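Local coordinates for putative hemin transport system, substrate-binding protein (Burkholderia cenocepacia J2315, PDB 5GIZ) that binds heme in the periplasm and probably delivers it to a hemin import system of the inner membrane, at residues Lys6-Phe20 with Arg31-Ala45. Sequence-based numbering, arbitrary orientation. Where two conformers were deposited one is given.
Sequences KRVIVIGGALAETAF and RLVGADTTCTYPDAA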
ATOM      1  N   LYS A   6      10.610   1.422 -24.889  1.00 21.90           N
ATOM      2  CA  LYS A   6      10.477   2.627 -24.123  1.00 19.89           C
ATOM      3  C   LYS A   6      11.208   2.493 -22.790  1.00 16.70           C
ATOM      4  O   LYS A   6      11.106   1.493 -22.087  1.00 16.94           O
ATOM      5  CB  LYS A   6       9.011   2.906 -23.819  1.00 21.45           C
ATOM      6  CG  LYS A   6       8.250   3.264 -25.071  1.00 25.08           C
ATOM      7  CD  LYS A   6       6.880   3.736 -24.722  1.00 26.53           C
ATOM      8  CE  LYS A   6       6.195   4.248 -25.965  1.00 29.62           C
ATOM      9  NZ  LYS A   6       4.718   4.234 -25.792  1.00 30.75           N
ATOM     10  N   ARG A   7      11.920   3.545 -22.420  1.00 14.58           N
ATOM     11  CA  ARG A   7      12.460   3.681 -21.056  1.00 13.26           C
ATOM     12  C   ARG A   7      11.335   4.219 -20.168  1.00 12.79           C
ATOM     13  O   ARG A   7      10.744   5.258 -20.457  1.00 12.45           O
ATOM     14  CB  ARG A   7      13.628   4.661 -21.003  1.00 12.98           C
ATOM     15  CG  ARG A   7      14.857   4.163 -21.752  1.00 13.59           C
ATOM     16  CD  ARG A   7      15.973   5.192 -21.816  1.00 14.02           C
ATOM     17  NE  ARG A   7      16.480   5.558 -20.506  1.00 13.74           N
ATOM     18  CZ  ARG A   7      17.344   4.839 -19.807  1.00 14.63           C
ATOM     19  NH1 ARG A   7      17.849   3.703 -20.306  1.00 15.49           N
ATOM     20  NH2 ARG A   7      17.723   5.264 -18.617  1.00 14.47           N
ATOM     21  N   VAL A   8      10.995   3.458 -19.108  1.00 12.23           N
ATOM     22  CA  VAL A   8       9.896   3.773 -18.238  1.00 12.13           C
ATOM     23  C   VAL A   8      10.353   4.081 -16.820  1.00 11.56           C
ATOM     24  O   VAL A   8      11.162   3.350 -16.254  1.00 11.66           O
ATOM     25  CB  VAL A   8       8.876   2.614 -18.263  1.00 12.57           C
ATOM     26  CG1 VAL A   8       7.696   2.923 -17.362  1.00 12.98           C
ATOM     27  CG2 VAL A   8       8.431   2.299 -19.671  1.00 13.09           C
ATOM     28  N   ILE A   9       9.795   5.120 -16.213  1.00 11.59           N
ATOM     29  CA  ILE A   9       9.921   5.404 -14.798  1.00 11.81           C
ATOM     30  C   ILE A   9       8.567   5.208 -14.122  1.00 11.51           C
ATOM     31  O   ILE A   9       7.535   5.574 -14.676  1.00 11.49           O
ATOM     32  CB  ILE A   9      10.510   6.803 -14.565  1.00 12.55           C
ATOM     33  CG1 ILE A   9      11.969   6.808 -15.065  1.00 13.07           C
ATOM     34  CG2 ILE A   9      10.350   7.250 -13.098  1.00 12.76           C
ATOM     35  CD1 ILE A   9      12.625   8.165 -15.018  1.00 13.61           C
ATOM     36  N   VAL A  10       8.583   4.631 -12.922  1.00 11.96           N
ATOM     37  CA  VAL A  10       7.332   4.331 -12.235  0.50 12.13           C
ATOM     38  C   VAL A  10       7.380   4.983 -10.855  1.00 12.30           C
ATOM     39  O   VAL A  10       8.371   4.853 -10.142  1.00 12.45           O
ATOM     40  CB  VAL A  10       7.105   2.807 -12.143  0.50 12.17           C
ATOM     41  CG1 VAL A  10       5.758   2.504 -11.486  0.50 12.18           C
ATOM     42  CG2 VAL A  10       7.210   2.164 -13.513  0.50 12.45           C
ATOM     43  N   ILE A  11       6.308   5.655 -10.506  1.00 12.68           N
ATOM     44  CA  ILE A  11       6.151   6.342  -9.229  1.00 13.06           C
ATOM     45  C   ILE A  11       5.016   5.690  -8.504  1.00 13.54           C
ATOM     46  O   ILE A  11       3.890   5.821  -8.943  1.00 13.56           O
ATOM     47  CB  ILE A  11       5.917   7.864  -9.368  1.00 13.89           C
ATOM     48  CG1 ILE A  11       6.917   8.550 -10.322  1.00 14.63           C
ATOM     49  CG2 ILE A  11       5.892   8.439  -7.960  1.00 14.38           C
ATOM     50  CD1 ILE A  11       8.345   8.372  -9.995  1.00 14.63           C
ATOM     51  N   GLY A  12       5.302   5.052  -7.368  1.00 13.41           N
ATOM     52  CA  GLY A  12       4.320   4.391  -6.570  1.00 13.76           C
ATOM     53  C   GLY A  12       4.598   2.897  -6.519  1.00 13.64           C
ATOM     54  O   GLY A  12       4.562   2.194  -7.521  1.00 14.02           O
ATOM     55  N   GLY A  13       4.885   2.407  -5.328  1.00 13.74           N
ATOM     56  CA  GLY A  13       5.278   1.029  -5.172  1.00 13.65           C
ATOM     57  C   GLY A  13       4.375  -0.015  -5.805  1.00 13.52           C
ATOM     58  O   GLY A  13       4.826  -0.981  -6.424  1.00 13.09           O
ATOM     59  N   ALA A  14       3.075   0.172  -5.691  1.00 14.35           N
ATOM     60  CA  ALA A  14       2.166  -0.768  -6.298  1.00 14.71           C
ATOM     61  C   ALA A  14       2.184  -0.737  -7.792  1.00 14.62           C
ATOM     62  O   ALA A  14       1.880  -1.734  -8.421  1.00 14.03           O
ATOM     63  CB  ALA A  14       0.740  -0.541  -5.796  1.00 16.49           C
ATOM     64  N   LEU A  15       2.420   0.450  -8.402  1.00 14.72           N
ATOM     65  CA  LEU A  15       2.573   0.550  -9.826  1.00 15.41           C
ATOM     66  C   LEU A  15       3.793  -0.178 -10.304  1.00 14.34           C
ATOM     67  O   LEU A  15       3.792  -0.852 -11.351  1.00 14.54           O
ATOM     68  CB  LEU A  15       2.568   2.030 -10.303  1.00 16.79           C
ATOM     69  CG  LEU A  15       1.251   2.752 -10.233  1.00 18.99           C
ATOM     70  CD1 LEU A  15       1.460   4.107 -10.911  1.00 19.13           C
ATOM     71  CD2 LEU A  15       0.128   2.017 -10.932  1.00 19.51           C
ATOM     72  N   ALA A  16       4.906  -0.077  -9.548  1.00 13.25           N
ATOM     73  CA  ALA A  16       6.080  -0.799  -9.918  1.00 12.96           C
ATOM     74  C   ALA A  16       5.845  -2.307  -9.812  1.00 12.32           C
ATOM     75  O   ALA A  16       6.261  -3.067 -10.681  1.00 12.72           O
ATOM     76  CB  ALA A  16       7.281  -0.387  -9.073  1.00 12.90           C
ATOM     77  N   GLU A  17       5.182  -2.737  -8.742  1.00 12.23           N
ATOM     78  CA  GLU A  17       4.824  -4.138  -8.625  1.00 12.21           C
ATOM     79  C   GLU A  17       4.003  -4.592  -9.812  1.00 12.87           C
ATOM     80  O   GLU A  17       4.217  -5.712 -10.320  1.00 13.09           O
ATOM     81  CB  GLU A  17       4.048  -4.399  -7.346  1.00 11.95           C
ATOM     82  CG  GLU A  17       4.883  -4.291  -6.067  1.00 11.57           C
ATOM     83  CD  GLU A  17       4.208  -4.895  -4.870  1.00 11.77           C
ATOM     84  OE1 GLU A  17       3.571  -5.963  -4.991  1.00 11.28           O
ATOM     85  OE2 GLU A  17       4.274  -4.325  -3.762  1.00 11.84           O
ATOM     86  N   THR A  18       3.040  -3.767 -10.213  1.00 13.44           N
ATOM     87  CA  THR A  18       2.206  -4.132 -11.342  1.00 14.71           C
ATOM     88  C   THR A  18       3.030  -4.292 -12.607  1.00 15.29           C
ATOM     89  O   THR A  18       2.950  -5.307 -13.302  1.00 16.86           O
ATOM     90  CB  THR A  18       1.132  -3.066 -11.509  1.00 14.98           C
ATOM     91  OG1 THR A  18       0.306  -2.968 -10.330  1.00 16.10           O
ATOM     92  CG2 THR A  18       0.212  -3.351 -12.709  1.00 15.93           C
ATOM     93  N   ALA A  19       3.880  -3.309 -12.868  1.00 15.77           N
ATOM     94  CA  ALA A  19       4.736  -3.412 -14.030  1.00 17.05           C
ATOM     95  C   ALA A  19       5.593  -4.649 -14.020  1.00 17.77           C
ATOM     96  O   ALA A  19       5.678  -5.387 -15.008  1.00 19.35           O
ATOM     97  CB  ALA A  19       5.592  -2.183 -14.179  1.00 16.73           C
ATOM     98  N   PHE A  20       6.260  -4.920 -12.903  1.00 16.64           N
ATOM     99  CA  PHE A  20       7.121  -6.080 -12.880  1.00 17.12           C
ATOM    100  C   PHE A  20       6.314  -7.350 -13.011  1.00 17.56           C
ATOM    101  O   PHE A  20       6.805  -8.282 -13.609  1.00 20.26           O
ATOM    102  CB  PHE A  20       8.073  -6.083 -11.659  1.00 16.52           C
ATOM    103  CG  PHE A  20       9.248  -5.150 -11.807  1.00 16.42           C
ATOM    104  CD1 PHE A  20      10.225  -5.375 -12.731  1.00 18.96           C
ATOM    105  CD2 PHE A  20       9.306  -4.007 -11.070  1.00 15.59           C
ATOM    106  CE1 PHE A  20      11.283  -4.475 -12.889  1.00 17.86           C
ATOM    107  CE2 PHE A  20      10.382  -3.147 -11.169  1.00 15.68           C
ATOM    108  CZ  PHE A  20      11.328  -3.339 -12.115  1.00 17.11           C
ATOM    109  N   ARG A  31      11.577  -1.045 -20.810  1.00 18.07           N
ATOM    110  CA  ARG A  31      12.506  -1.337 -19.717  1.00 17.34           C
ATOM    111  C   ARG A  31      12.266  -0.327 -18.613  1.00 15.92           C
ATOM    112  O   ARG A  31      12.173   0.881 -18.878  1.00 13.63           O
ATOM    113  CB  ARG A  31      13.961  -1.220 -20.237  1.00 19.99           C
ATOM    114  CG  ARG A  31      14.290  -2.211 -21.342  1.00 23.59           C
ATOM    115  CD  ARG A  31      15.529  -1.878 -22.153  1.00 25.91           C
ATOM    116  NE  ARG A  31      15.312  -0.829 -23.148  1.00 28.52           N
ATOM    117  CZ  ARG A  31      15.876   0.368 -23.121  1.00 27.70           C
ATOM    118  NH1 ARG A  31      16.702   0.686 -22.119  1.00 30.00           N
ATOM    119  NH2 ARG A  31      15.617   1.248 -24.095  1.00 26.64           N
ATOM    120  N   LEU A  32      12.113  -0.787 -17.372  1.00 14.24           N
ATOM    121  CA  LEU A  32      11.970   0.095 -16.247  0.50 14.13           C
ATOM    122  C   LEU A  32      13.377   0.573 -15.853  1.00 13.31           C
ATOM    123  O   LEU A  32      14.264  -0.260 -15.697  1.00 14.30           O
ATOM    124  CB  LEU A  32      11.273  -0.633 -15.106  0.50 14.65           C
ATOM    125  CG  LEU A  32       9.943  -1.250 -15.596  0.50 15.54           C
ATOM    126  CD1 LEU A  32       9.496  -2.479 -14.823  0.50 15.82           C
ATOM    127  CD2 LEU A  32       8.861  -0.191 -15.583  0.50 15.89           C
ATOM    128  N   VAL A  33      13.557   1.883 -15.735  1.00 12.22           N
ATOM    129  CA  VAL A  33      14.874   2.484 -15.509  1.00 12.43           C
ATOM    130  C   VAL A  33      14.991   3.363 -14.271  1.00 11.74           C
ATOM    131  O   VAL A  33      16.102   3.777 -13.920  1.00 12.49           O
ATOM    132  CB  VAL A  33      15.306   3.311 -16.756  1.00 12.35           C
ATOM    133  CG1 VAL A  33      15.301   2.444 -18.015  1.00 12.58           C
ATOM    134  CG2 VAL A  33      14.468   4.581 -16.916  1.00 12.48           C
ATOM    135  N   GLY A  34      13.877   3.656 -13.596  1.00 11.47           N
ATOM    136  CA  GLY A  34      13.910   4.496 -12.428  1.00 11.41           C
ATOM    137  C   GLY A  34      12.556   4.410 -11.734  1.00 10.98           C
ATOM    138  O   GLY A  34      11.549   3.930 -12.325  1.00 10.87           O
ATOM    139  N   ALA A  35      12.546   4.863 -10.490  1.00 11.63           N
ATOM    140  CA  ALA A  35      11.363   4.847  -9.614  1.00 11.56           C
ATOM    141  C   ALA A  35      11.526   5.826  -8.474  1.00 12.41           C
ATOM    142  O   ALA A  35      12.587   6.404  -8.283  1.00 12.89           O
ATOM    143  CB  ALA A  35      11.153   3.453  -9.050  1.00 11.87           C
ATOM    144  N   ASP A  36      10.465   5.970  -7.695  1.00 12.45           N
ATOM    145  CA  ASP A  36      10.589   6.695  -6.421  1.00 12.82           C
ATOM    146  C   ASP A  36      10.969   5.701  -5.321  1.00 13.01           C
ATOM    147  O   ASP A  36      10.981   4.466  -5.515  1.00 12.10           O
ATOM    148  CB  ASP A  36       9.284   7.367  -6.055  1.00 13.27           C
ATOM    149  CG  ASP A  36       8.261   6.386  -5.605  1.00 13.56           C
ATOM    150  OD1 ASP A  36       7.846   5.578  -6.478  1.00 13.26           O
ATOM    151  OD2 ASP A  36       7.910   6.423  -4.397  1.00 14.49           O
ATOM    152  N   THR A  37      11.270   6.242  -4.149  1.00 13.96           N
ATOM    153  CA  THR A  37      11.756   5.402  -3.043  1.00 14.96           C
ATOM    154  C   THR A  37      10.801   4.386  -2.501  1.00 14.62           C
ATOM    155  O   THR A  37      11.251   3.440  -1.821  1.00 15.64           O
ATOM    156  CB  THR A  37      12.194   6.290  -1.886  1.00 16.32           C
ATOM    157  OG1 THR A  37      11.090   7.070  -1.420  1.00 17.65           O
ATOM    158  CG2 THR A  37      13.343   7.210  -2.319  1.00 17.18           C
ATOM    159  N   THR A  38       9.509   4.531  -2.765  1.00 14.51           N
ATOM    160  CA  THR A  38       8.539   3.541  -2.285  1.00 15.01           C
ATOM    161  C   THR A  38       8.560   2.239  -3.061  1.00 14.34           C
ATOM    162  O   THR A  38       7.931   1.252  -2.659  1.00 14.74           O
ATOM    163  CB  THR A  38       7.079   4.059  -2.240  1.00 15.90           C
ATOM    164  OG1 THR A  38       6.580   4.340  -3.545  1.00 16.94           O
ATOM    165  CG2 THR A  38       6.944   5.262  -1.388  1.00 16.92           C
ATOM    166  N   CYS A  39       9.306   2.188  -4.168  1.00 12.91           N
ATOM    167  CA  CYS A  39       9.307   1.005  -5.012  1.00 13.13           C
ATOM    168  C   CYS A  39      10.399   0.067  -4.602  1.00 13.26           C
ATOM    169  O   CYS A  39      11.498   0.049  -5.171  1.00 13.80           O
ATOM    170  CB  CYS A  39       9.438   1.379  -6.502  1.00 12.89           C
ATOM    171  SG  CYS A  39       8.107   2.418  -7.126  1.00 13.41           S
ATOM    172  N   THR A  40      10.074  -0.766  -3.617  1.00 12.63           N
ATOM    173  CA  THR A  40      11.018  -1.681  -2.998  1.00 12.85           C
ATOM    174  C   THR A  40      10.751  -3.141  -3.265  1.00 12.62           C
ATOM    175  O   THR A  40      11.477  -3.968  -2.792  1.00 14.23           O
ATOM    176  CB  THR A  40      11.055  -1.495  -1.509  1.00 13.37           C
ATOM    177  OG1 THR A  40       9.762  -1.813  -1.002  1.00 13.23           O
ATOM    178  CG2 THR A  40      11.388  -0.075  -1.162  1.00 14.02           C
ATOM    179  N   TYR A  41       9.695  -3.469  -4.008  1.00 11.95           N
ATOM    180  CA  TYR A  41       9.290  -4.838  -4.313  1.00 12.11           C
ATOM    181  C   TYR A  41       8.936  -4.981  -5.783  1.00 12.12           C
ATOM    182  O   TYR A  41       8.253  -4.146  -6.334  1.00 11.50           O
ATOM    183  CB  TYR A  41       8.057  -5.232  -3.453  1.00 12.48           C
ATOM    184  CG  TYR A  41       7.864  -6.712  -3.456  1.00 12.88           C
ATOM    185  CD1 TYR A  41       7.084  -7.330  -4.423  1.00 13.01           C
ATOM    186  CD2 TYR A  41       8.495  -7.512  -2.543  1.00 14.03           C
ATOM    187  CE1 TYR A  41       6.926  -8.705  -4.485  1.00 14.29           C
ATOM    188  CE2 TYR A  41       8.371  -8.888  -2.607  1.00 14.62           C
ATOM    189  CZ  TYR A  41       7.617  -9.468  -3.600  1.00 15.39           C
ATOM    190  OH  TYR A  41       7.452 -10.834  -3.673  1.00 17.52           O
ATOM    191  N   PRO A  42       9.321  -6.079  -6.454  1.00 11.94           N
ATOM    192  CA  PRO A  42      10.198  -7.151  -5.996  1.00 12.78           C
ATOM    193  C   PRO A  42      11.664  -6.708  -6.034  1.00 12.49           C
ATOM    194  O   PRO A  42      11.961  -5.505  -6.059  1.00 11.83           O
ATOM    195  CB  PRO A  42       9.901  -8.246  -7.000  1.00 12.49           C
ATOM    196  CG  PRO A  42       9.586  -7.501  -8.285  1.00 12.64           C
ATOM    197  CD  PRO A  42       8.971  -6.199  -7.893  1.00 12.48           C
ATOM    198  N   ASP A  43      12.605  -7.644  -6.015  1.00 14.58           N
ATOM    199  CA  ASP A  43      14.045  -7.236  -5.995  1.00 15.51           C
ATOM    200  C   ASP A  43      14.442  -6.357  -7.189  1.00 15.06           C
ATOM    201  O   ASP A  43      15.217  -5.426  -7.055  1.00 15.20           O
ATOM    202  CB  ASP A  43      14.961  -8.450  -5.998  1.00 17.49           C
ATOM    203  CG  ASP A  43      14.972  -9.188  -4.681  1.00 20.24           C
ATOM    204  OD1 ASP A  43      14.536  -8.628  -3.644  1.00 22.03           O
ATOM    205  OD2 ASP A  43      15.429 -10.372  -4.669  1.00 24.65           O
ATOM    206  N   ALA A  44      13.801  -6.575  -8.341  1.00 15.92           N
ATOM    207  CA  ALA A  44      14.062  -5.746  -9.513  1.00 15.38           C
ATOM    208  C   ALA A  44      13.690  -4.278  -9.316  1.00 16.76           C
ATOM    209  O   ALA A  44      14.278  -3.381  -9.941  1.00 16.91           O
ATOM    210  CB  ALA A  44      13.285  -6.295 -10.729  1.00 15.74           C
ATOM    211  N   ALA A  45      12.684  -4.013  -8.475  1.00 15.63           N
ATOM    212  CA  ALA A  45      12.274  -2.642  -8.193  1.00 16.48           C
ATOM    213  C   ALA A  45      13.267  -1.971  -7.274  1.00 17.49           C
ATOM    214  O   ALA A  45      13.639  -0.790  -7.439  1.00 15.95           O
ATOM    215  CB  ALA A  45      10.861  -2.616  -7.544  1.00 16.75           C
TER
HETATM  216  O   HOH W   1       7.618  -1.640  -5.656  1.00 11.07           O
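Arg7 to Val10 and Arg31 to Ala35 run as neighbouring parallel strands, their short axes 44° apart, joined by backbone bonds such as Val8 N to Arg31 O and Val33 N to Val8 O. They are the two strands of a beta-alpha-beta unit, and helix 13-23, which links them, packs over the sheet face that carries Val8, Val10 and Leu32. In the conformer given, Leu32 divides its branches there: CD2 meets Val10 CG2 and Val8 CG1, while CD1 sits over the Phe20 ring, 3.5 Å from its centroid. Ala44 CB covers the opposite face of that ring at 3.8 Å from the centroid, a pair of CH-pi contacts that clamps the ring between strand 31-35 and helix 43-46. On the other face of the sheet, Arg7 bends at chi3 (62°), bringing its guanidinium flat against Val33 CG1; Arg7 NH2 is hydrogen-bonded to Leu65 O.

Beyond the strands, Asp36 joins the loop before helix 13-23 to its own turn. Asp36 OD1 accepts from Gly12 N at 2.7 Å, met from above the carboxylate plane, while Asp36 OD2 takes Thr38 N, closing an Asx turn, and Thr38 OG1 at 2.6 Å. That hydroxyl oxygen in turn makes a weak bond with Gly13 N, in the first turn of the helix. A water bridges Gly13 O and Tyr41 O.

Three bonds thus hold the carboxylate, whose charge would probably be stabilised by the positive end of the helix dipole, since OD1 takes the N-H of the N-cap residue Gly12. Gly13 and Thr37 both contact heme in the bound protein, and the network ties the N-terminus of helix 13-23 to the Asp36-Cys39 turn that carries Thr37.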